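Local coordinates for protein malonyl CoA-ACP transacylase (Xanthomonas oryzae pv. oryzae, PDB 3K89) that probably transfers the malonyl group from malonyl-CoA to holo-acyl carrier protein, the step that supplies malonyl units for fatty acid synthesis, at residues Leu24-Ala38 and Ala70-Gln82. Sequence-based numbering, arbitrary orientation.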
ATOM      1  N   LEU A  24      15.978   7.900  11.099  1.00 13.65           N
ATOM      2  CA  LEU A  24      15.134   7.731  12.280  1.00 13.60           C
ATOM      3  C   LEU A  24      15.654   6.640  13.206  1.00 13.93           C
ATOM      4  O   LEU A  24      15.579   6.781  14.426  1.00 13.30           O
ATOM      5  CB  LEU A  24      13.684   7.441  11.886  1.00 13.89           C
ATOM      6  CG  LEU A  24      12.878   8.681  11.505  1.00 13.72           C
ATOM      7  CD1 LEU A  24      11.556   8.233  10.869  1.00 15.99           C
ATOM      8  CD2 LEU A  24      12.658   9.626  12.696  1.00 14.94           C
ATOM      9  N   SER A  25      16.152   5.546  12.633  1.00 14.17           N
ATOM     10  CA  SER A  25      16.678   4.429  13.431  1.00 14.90           C
ATOM     11  C   SER A  25      17.848   4.871  14.308  1.00 16.30           C
ATOM     12  O   SER A  25      17.966   4.445  15.454  1.00 16.04           O
ATOM     13  CB  SER A  25      17.111   3.286  12.512  1.00 15.07           C
ATOM     14  OG  SER A  25      17.663   2.200  13.244  1.00 16.91           O
ATOM     15  N   GLU A  26      18.704   5.738  13.774  1.00 17.23           N
ATOM     16  CA  GLU A  26      19.827   6.266  14.556  1.00 18.54           C
ATOM     17  C   GLU A  26      19.376   6.986  15.828  1.00 18.38           C
ATOM     18  O   GLU A  26      20.079   6.978  16.851  1.00 18.69           O
ATOM     19  CB  GLU A  26      20.648   7.213  13.689  1.00 19.27           C
ATOM     20  CG  GLU A  26      21.479   6.490  12.670  1.00 24.48           C
ATOM     21  CD  GLU A  26      22.432   7.403  11.931  1.00 31.24           C
ATOM     22  OE1 GLU A  26      22.435   8.628  12.204  1.00 33.86           O
ATOM     23  OE2 GLU A  26      23.178   6.887  11.068  1.00 35.58           O
ATOM     24  N   LEU A  27      18.209   7.616  15.762  1.00 17.22           N
ATOM     25  CA  LEU A  27      17.652   8.338  16.899  1.00 17.43           C
ATOM     26  C   LEU A  27      16.814   7.474  17.842  1.00 17.37           C
ATOM     27  O   LEU A  27      16.610   7.839  19.009  1.00 17.24           O
ATOM     28  CB  LEU A  27      16.818   9.526  16.408  1.00 17.53           C
ATOM     29  CG  LEU A  27      17.528  10.524  15.479  1.00 19.54           C
ATOM     30  CD1 LEU A  27      16.523  11.527  14.932  1.00 19.28           C
ATOM     31  CD2 LEU A  27      18.675  11.247  16.198  1.00 22.19           C
ATOM     32  N   HIS A  28      16.319   6.334  17.347  1.00 16.01           N
ATOM     33  CA  HIS A  28      15.291   5.576  18.079  1.00 16.34           C
ATOM     34  C   HIS A  28      15.498   4.071  17.989  1.00 16.32           C
ATOM     35  O   HIS A  28      15.190   3.443  16.956  1.00 16.63           O
ATOM     36  CB  HIS A  28      13.893   5.915  17.549  1.00 16.09           C
ATOM     37  CG  HIS A  28      13.576   7.372  17.594  1.00 16.36           C
ATOM     38  ND1 HIS A  28      13.316   8.036  18.773  1.00 17.19           N
ATOM     39  CD2 HIS A  28      13.495   8.297  16.611  1.00 16.67           C
ATOM     40  CE1 HIS A  28      13.073   9.309  18.510  1.00 18.62           C
ATOM     41  NE2 HIS A  28      13.172   9.494  17.206  1.00 17.05           N
ATOM     42  N   PRO A  29      16.004   3.476  19.070  1.00 16.10           N
ATOM     43  CA  PRO A  29      16.285   2.037  19.099  1.00 16.26           C
ATOM     44  C   PRO A  29      15.054   1.174  18.812  1.00 16.66           C
ATOM     45  O   PRO A  29      15.203   0.060  18.309  1.00 16.54           O
ATOM     46  CB  PRO A  29      16.808   1.810  20.531  1.00 16.59           C
ATOM     47  CG  PRO A  29      17.327   3.161  20.964  1.00 17.53           C
ATOM     48  CD  PRO A  29      16.396   4.156  20.326  1.00 16.64           C
ATOM     49  N   GLN A  30      13.854   1.673  19.125  1.00 16.51           N
ATOM     50  CA  GLN A  30      12.623   0.909  18.850  1.00 17.02           C
ATOM     51  C   GLN A  30      12.543   0.473  17.372  1.00 15.94           C
ATOM     52  O   GLN A  30      12.029  -0.592  17.084  1.00 16.24           O
ATOM     53  CB  GLN A  30      11.351   1.676  19.301  1.00 17.27           C
ATOM     54  CG  GLN A  30       9.992   1.079  18.802  1.00 20.56           C
ATOM     55  CD  GLN A  30       9.542   1.668  17.448  1.00 21.62           C
ATOM     56  OE1 GLN A  30       9.339   2.873  17.319  1.00 26.35           O
ATOM     57  NE2 GLN A  30       9.390   0.820  16.453  1.00 17.60           N
ATOM     58  N   ILE A  31      13.064   1.271  16.440  1.00 15.09           N
ATOM     59  CA  ILE A  31      12.915   0.948  15.018  1.00 14.60           C
ATOM     60  C   ILE A  31      13.508  -0.415  14.626  1.00 14.14           C
ATOM     61  O   ILE A  31      12.811  -1.275  14.088  1.00 13.35           O
ATOM     62  CB  ILE A  31      13.405   2.088  14.095  1.00 15.14           C
ATOM     63  CG1 ILE A  31      12.526   3.325  14.350  1.00 15.88           C
ATOM     64  CG2 ILE A  31      13.325   1.639  12.619  1.00 13.57           C
ATOM     65  CD1 ILE A  31      12.871   4.504  13.528  1.00 19.01           C
ATOM     66  N   ARG A  32      14.778  -0.634  14.923  1.00 13.36           N
ATOM     67  CA  ARG A  32      15.389  -1.924  14.601  1.00 13.41           C
ATOM     68  C   ARG A  32      14.787  -3.081  15.411  1.00 13.73           C
ATOM     69  O   ARG A  32      14.768  -4.228  14.950  1.00 13.05           O
ATOM     70  CB  ARG A  32      16.903  -1.862  14.794  1.00 14.36           C
ATOM     71  CG  ARG A  32      17.595  -1.153  13.643  1.00 16.51           C
ATOM     72  CD  ARG A  32      19.044  -0.883  13.937  1.00 21.82           C
ATOM     73  NE  ARG A  32      19.847  -2.093  13.798  1.00 25.98           N
ATOM     74  CZ  ARG A  32      21.175  -2.115  13.864  1.00 30.12           C
ATOM     75  NH1 ARG A  32      21.849  -0.995  14.074  1.00 32.60           N
ATOM     76  NH2 ARG A  32      21.826  -3.259  13.717  1.00 31.89           N
ATOM     77  N   GLU A  33      14.286  -2.782  16.610  1.00 12.54           N
ATOM     78  CA  GLU A  33      13.607  -3.793  17.417  1.00 12.56           C
ATOM     79  C   GLU A  33      12.321  -4.263  16.713  1.00 12.50           C
ATOM     80  O   GLU A  33      12.026  -5.464  16.682  1.00 11.86           O
ATOM     81  CB  GLU A  33      13.303  -3.265  18.819  1.00 12.92           C
ATOM     82  CG  GLU A  33      14.549  -3.071  19.653  1.00 14.29           C
ATOM     83  CD  GLU A  33      14.280  -2.311  20.946  1.00 17.20           C
ATOM     84  OE1 GLU A  33      13.120  -1.901  21.196  1.00 18.43           O
ATOM     85  OE2 GLU A  33      15.254  -2.108  21.710  1.00 18.93           O
ATOM     86  N   THR A  34      11.578  -3.306  16.149  1.00 12.06           N
ATOM     87  CA  THR A  34      10.366  -3.616  15.390  1.00 11.86           C
ATOM     88  C   THR A  34      10.689  -4.442  14.147  1.00 11.46           C
ATOM     89  O   THR A  34       9.980  -5.410  13.850  1.00 10.57           O
ATOM     90  CB  THR A  34       9.626  -2.316  15.036  1.00 12.08           C
ATOM     91  OG1 THR A  34       9.215  -1.734  16.274  1.00 13.72           O
ATOM     92  CG2 THR A  34       8.393  -2.583  14.190  1.00 12.76           C
ATOM     93  N   PHE A  35      11.750  -4.072  13.434  1.00 11.25           N
ATOM     94  CA  PHE A  35      12.167  -4.867  12.269  1.00 11.50           C
ATOM     95  C   PHE A  35      12.549  -6.289  12.671  1.00 11.48           C
ATOM     96  O   PHE A  35      12.205  -7.225  11.968  1.00 11.23           O
ATOM     97  CB  PHE A  35      13.321  -4.213  11.509  1.00 10.83           C
ATOM     98  CG  PHE A  35      12.880  -3.228  10.460  1.00 10.97           C
ATOM     99  CD1 PHE A  35      12.494  -1.945  10.817  1.00 12.06           C
ATOM    100  CD2 PHE A  35      12.884  -3.580   9.117  1.00 11.26           C
ATOM    101  CE1 PHE A  35      12.089  -1.014   9.841  1.00 11.77           C
ATOM    102  CE2 PHE A  35      12.481  -2.673   8.121  1.00 10.62           C
ATOM    103  CZ  PHE A  35      12.088  -1.375   8.487  1.00 10.13           C
ATOM    104  N   ALA A  36      13.208  -6.434  13.817  1.00 12.03           N
ATOM    105  CA  ALA A  36      13.614  -7.757  14.284  1.00 11.88           C
ATOM    106  C   ALA A  36      12.391  -8.627  14.559  1.00 12.06           C
ATOM    107  O   ALA A  36      12.363  -9.795  14.190  1.00 12.17           O
ATOM    108  CB  ALA A  36      14.500  -7.635  15.515  1.00 10.90           C
ATOM    109  N   GLU A  37      11.365  -8.031  15.162  1.00 11.06           N
ATOM    110  CA  GLU A  37      10.110  -8.726  15.458  1.00 12.07           C
ATOM    111  C   GLU A  37       9.407  -9.156  14.166  1.00 11.68           C
ATOM    112  O   GLU A  37       8.979 -10.299  14.026  1.00 12.16           O
ATOM    113  CB  GLU A  37       9.226  -7.794  16.288  1.00 11.82           C
ATOM    114  CG  GLU A  37       7.878  -8.363  16.731  1.00 13.48           C
ATOM    115  CD  GLU A  37       7.087  -7.402  17.592  1.00 16.13           C
ATOM    116  OE1 GLU A  37       7.714  -6.525  18.239  1.00 17.07           O
ATOM    117  OE2 GLU A  37       5.833  -7.547  17.638  1.00 16.23           O
ATOM    118  N   ALA A  38       9.338  -8.241  13.210  1.00 11.03           N
ATOM    119  CA  ALA A  38       8.746  -8.537  11.914  1.00 10.80           C
ATOM    120  C   ALA A  38       9.541  -9.627  11.203  1.00 11.39           C
ATOM    121  O   ALA A  38       8.945 -10.531  10.580  1.00 11.77           O
ATOM    122  CB  ALA A  38       8.683  -7.250  11.062  1.00 10.66           C
ATOM    123  N   ALA A  70       6.982  -3.810   8.139  1.00 10.13           N
ATOM    124  CA  ALA A  70       7.855  -3.511   9.274  1.00  9.99           C
ATOM    125  C   ALA A  70       8.121  -2.014   9.373  1.00  9.94           C
ATOM    126  O   ALA A  70       8.002  -1.436  10.442  1.00  9.97           O
ATOM    127  CB  ALA A  70       9.168  -4.303   9.167  1.00 10.44           C
ATOM    128  N   ALA A  71       8.415  -1.385   8.243  1.00  9.41           N
ATOM    129  CA  ALA A  71       8.738   0.040   8.221  1.00  9.35           C
ATOM    130  C   ALA A  71       7.566   0.899   8.696  1.00  9.76           C
ATOM    131  O   ALA A  71       7.745   1.792   9.518  1.00  9.94           O
ATOM    132  CB  ALA A  71       9.169   0.440   6.805  1.00 10.14           C
ATOM    133  N   GLY A  72       6.364   0.588   8.229  1.00  9.03           N
ATOM    134  CA  GLY A  72       5.187   1.370   8.645  1.00  8.79           C
ATOM    135  C   GLY A  72       4.866   1.166  10.119  1.00  9.08           C
ATOM    136  O   GLY A  72       4.527   2.122  10.829  1.00 10.03           O
ATOM    137  N   VAL A  73       4.928  -0.084  10.571  1.00  9.29           N
ATOM    138  CA  VAL A  73       4.692  -0.372  11.966  1.00  9.27           C
ATOM    139  C   VAL A  73       5.780   0.267  12.846  1.00  9.30           C
ATOM    140  O   VAL A  73       5.461   0.748  13.945  1.00 10.71           O
ATOM    141  CB  VAL A  73       4.511  -1.897  12.224  1.00  8.59           C
ATOM    142  CG1 VAL A  73       4.361  -2.188  13.717  1.00  8.55           C
ATOM    143  CG2 VAL A  73       3.269  -2.399  11.481  1.00  9.83           C
ATOM    144  N   ALA A  74       7.036   0.302  12.382  1.00 10.13           N
ATOM    145  CA  ALA A  74       8.101   0.971  13.171  1.00 10.72           C
ATOM    146  C   ALA A  74       7.784   2.457  13.398  1.00 11.19           C
ATOM    147  O   ALA A  74       7.896   2.958  14.527  1.00 11.39           O
ATOM    148  CB  ALA A  74       9.470   0.812  12.524  1.00 11.31           C
ATOM    149  N   VAL A  75       7.364   3.154  12.347  1.00 11.80           N
ATOM    150  CA  VAL A  75       7.027   4.573  12.492  1.00 11.63           C
ATOM    151  C   VAL A  75       5.764   4.744  13.367  1.00 11.81           C
ATOM    152  O   VAL A  75       5.686   5.670  14.178  1.00 12.40           O
ATOM    153  CB  VAL A  75       6.890   5.276  11.127  1.00 11.22           C
ATOM    154  CG1 VAL A  75       6.567   6.786  11.336  1.00 12.18           C
ATOM    155  CG2 VAL A  75       8.201   5.093  10.323  1.00 11.72           C
ATOM    156  N   TRP A  76       4.794   3.833  13.213  1.00 12.61           N
ATOM    157  CA  TRP A  76       3.577   3.833  14.027  1.00 12.30           C
ATOM    158  C   TRP A  76       3.927   3.750  15.513  1.00 12.50           C
ATOM    159  O   TRP A  76       3.413   4.522  16.328  1.00 13.51           O
ATOM    160  CB  TRP A  76       2.693   2.635  13.641  1.00 11.66           C
ATOM    161  CG  TRP A  76       1.519   2.423  14.577  1.00 12.07           C
ATOM    162  CD1 TRP A  76       1.369   1.419  15.511  1.00 11.83           C
ATOM    163  CD2 TRP A  76       0.350   3.234  14.662  1.00 12.61           C
ATOM    164  NE1 TRP A  76       0.155   1.559  16.152  1.00 12.94           N
ATOM    165  CE2 TRP A  76      -0.486   2.663  15.658  1.00 12.41           C
ATOM    166  CE3 TRP A  76      -0.090   4.376  13.983  1.00 12.71           C
ATOM    167  CZ2 TRP A  76      -1.721   3.203  15.994  1.00 12.69           C
ATOM    168  CZ3 TRP A  76      -1.324   4.918  14.322  1.00 15.21           C
ATOM    169  CH2 TRP A  76      -2.127   4.328  15.322  1.00 14.21           C
ATOM    170  N   ARG A  77       4.806   2.817  15.857  1.00 13.36           N
ATOM    171  CA  ARG A  77       5.177   2.597  17.264  1.00 14.08           C
ATOM    172  C   ARG A  77       5.930   3.797  17.827  1.00 15.31           C
ATOM    173  O   ARG A  77       5.738   4.162  18.996  1.00 15.55           O
ATOM    174  CB  ARG A  77       5.967   1.303  17.422  1.00 13.88           C
ATOM    175  CG  ARG A  77       5.080   0.073  17.232  1.00 12.90           C
ATOM    176  CD  ARG A  77       5.892  -1.200  17.314  1.00 12.90           C
ATOM    177  NE  ARG A  77       5.040  -2.399  17.307  1.00 12.70           N
ATOM    178  CZ  ARG A  77       5.514  -3.638  17.445  1.00 13.40           C
ATOM    179  NH1 ARG A  77       6.828  -3.846  17.572  1.00 14.94           N
ATOM    180  NH2 ARG A  77       4.692  -4.682  17.422  1.00 14.66           N
ATOM    181  N   LEU A  78       6.731   4.432  16.977  1.00 15.54           N
ATOM    182  CA  LEU A  78       7.457   5.642  17.368  1.00 16.67           C
ATOM    183  C   LEU A  78       6.495   6.771  17.699  1.00 17.50           C
ATOM    184  O   LEU A  78       6.572   7.355  18.790  1.00 17.80           O
ATOM    185  CB  LEU A  78       8.439   6.055  16.263  1.00 16.37           C
ATOM    186  CG  LEU A  78       9.249   7.343  16.453  1.00 18.23           C
ATOM    187  CD1 LEU A  78      10.078   7.305  17.734  1.00 19.67           C
ATOM    188  CD2 LEU A  78      10.146   7.573  15.231  1.00 17.83           C
ATOM    189  N   TRP A  79       5.597   7.080  16.761  1.00 17.09           N
ATOM    190  CA  TRP A  79       4.597   8.129  16.941  1.00 18.68           C
ATOM    191  C   TRP A  79       3.784   7.882  18.202  1.00 20.09           C
ATOM    192  O   TRP A  79       3.618   8.786  19.029  1.00 20.29           O
ATOM    193  CB  TRP A  79       3.654   8.152  15.738  1.00 18.36           C
ATOM    194  CG  TRP A  79       2.637   9.240  15.795  1.00 18.28           C
ATOM    195  CD1 TRP A  79       1.377   9.163  16.313  1.00 18.75           C
ATOM    196  CD2 TRP A  79       2.788  10.577  15.306  1.00 18.21           C
ATOM    197  NE1 TRP A  79       0.734  10.366  16.163  1.00 19.31           N
ATOM    198  CE2 TRP A  79       1.582  11.251  15.554  1.00 18.44           C
ATOM    199  CE3 TRP A  79       3.835  11.269  14.676  1.00 19.56           C
ATOM    200  CZ2 TRP A  79       1.382  12.593  15.201  1.00 19.98           C
ATOM    201  CZ3 TRP A  79       3.633  12.600  14.315  1.00 19.97           C
ATOM    202  CH2 TRP A  79       2.417  13.248  14.585  1.00 19.23           C
ATOM    203  N   THR A  80       3.291   6.655  18.349  1.00 21.26           N
ATOM    204  CA  THR A  80       2.406   6.332  19.460  1.00 23.77           C
ATOM    205  C   THR A  80       3.148   6.391  20.808  1.00 25.22           C
ATOM    206  O   THR A  80       2.560   6.825  21.807  1.00 26.39           O
ATOM    207  CB  THR A  80       1.603   5.014  19.230  1.00 23.82           C
ATOM    208  OG1 THR A  80       2.490   3.928  18.957  1.00 25.92           O
ATOM    209  CG2 THR A  80       0.661   5.168  18.052  1.00 24.40           C
ATOM    210  N   ALA A  81       4.431   6.015  20.829  1.00 26.00           N
ATOM    211  CA  ALA A  81       5.253   6.140  22.047  1.00 27.83           C
ATOM    212  C   ALA A  81       5.568   7.596  22.389  1.00 29.08           C
ATOM    213  O   ALA A  81       5.594   7.970  23.576  1.00 29.90           O
ATOM    214  CB  ALA A  81       6.541   5.357  21.927  1.00 27.15           C
ATOM    215  N   GLN A  82       5.808   8.414  21.360  1.00 30.44           N
ATOM    216  CA  GLN A  82       6.187   9.822  21.558  1.00 32.10           C
ATOM    217  C   GLN A  82       5.007  10.766  21.786  1.00 33.24           C
ATOM    218  O   GLN A  82       5.158  11.997  21.704  1.00 34.02           O
ATOM    219  CB  GLN A  82       7.096  10.320  20.425  1.00 32.11           C
ATOM    220  CG  GLN A  82       8.470   9.675  20.436  1.00 33.10           C
ATOM    221  CD  GLN A  82       9.565  10.588  19.911  1.00 34.63           C
ATOM    222  OE1 GLN A  82       9.419  11.218  18.867  1.00 36.42           O
ATOM    223  NE2 GLN A  82      10.676  10.651  20.631  1.00 34.46           N
TER
HETATM  224  O   HOH W   1       9.255  -2.791  18.858  1.00 22.39           O
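R77 on helix 70-81 and E37 on the helix of 30-38 meet end-on in a two-pronged salt bridge: NH1 donates to E37 OE1 (2.9 Å) and NH2 to E37 OE2 (3.1 Å), both bonds nearly straight. The carboxylate lies at the edge of the guanidinium, near its plane, yet is itself turned, the two planes 44° apart, and both nitrogens come from above it. The arginine chain is extended from CG to NE (chi2 177°) and passes T34, and a water joins T34 OG1 to NH1, weakly on the arginine side.

Beneath this polar margin the helices interlock knobs-into-holes. T34 presses its methyl among A70, V73, A74 and R77, since CG2 stands anti to the backbone N while OG1 turns toward the arginine. A74 returns the fit, its CB seated among Q30, I31, T34 and F35. Small residues let the backbones approach: A38 CB touches A70 CB at 3.5 Å, and the same A70 methyl lies over one face of the F35 ring, 3.9 Å from its centroid, a CH-pi contact. W47 meets F35 edge-to-face from helix 46-52.

Toward the other end, L78 lays CD1 over the centre of the H28 imidazole, 3.5 Å from its centroid, while CB of L27, the preceding residue, lies over the opposite face, offset toward the rim. L24 CD2 closes on L78 CD2, and Q82 NE2 approaches H28 CE1; the amide oxygen of Q82 is taken by Y305 of helix 302-311.

Helices 30-38 and 70-81, whose axes come within 8.8 Å at a crossing angle of 137°, thus join through a largely apolar, alanine-rich seam within the acyltransferase domain, away from the predicted catalytic residues. The paired charges at its partly exposed margin probably offset each other and help fix the rotation of the guanidinium.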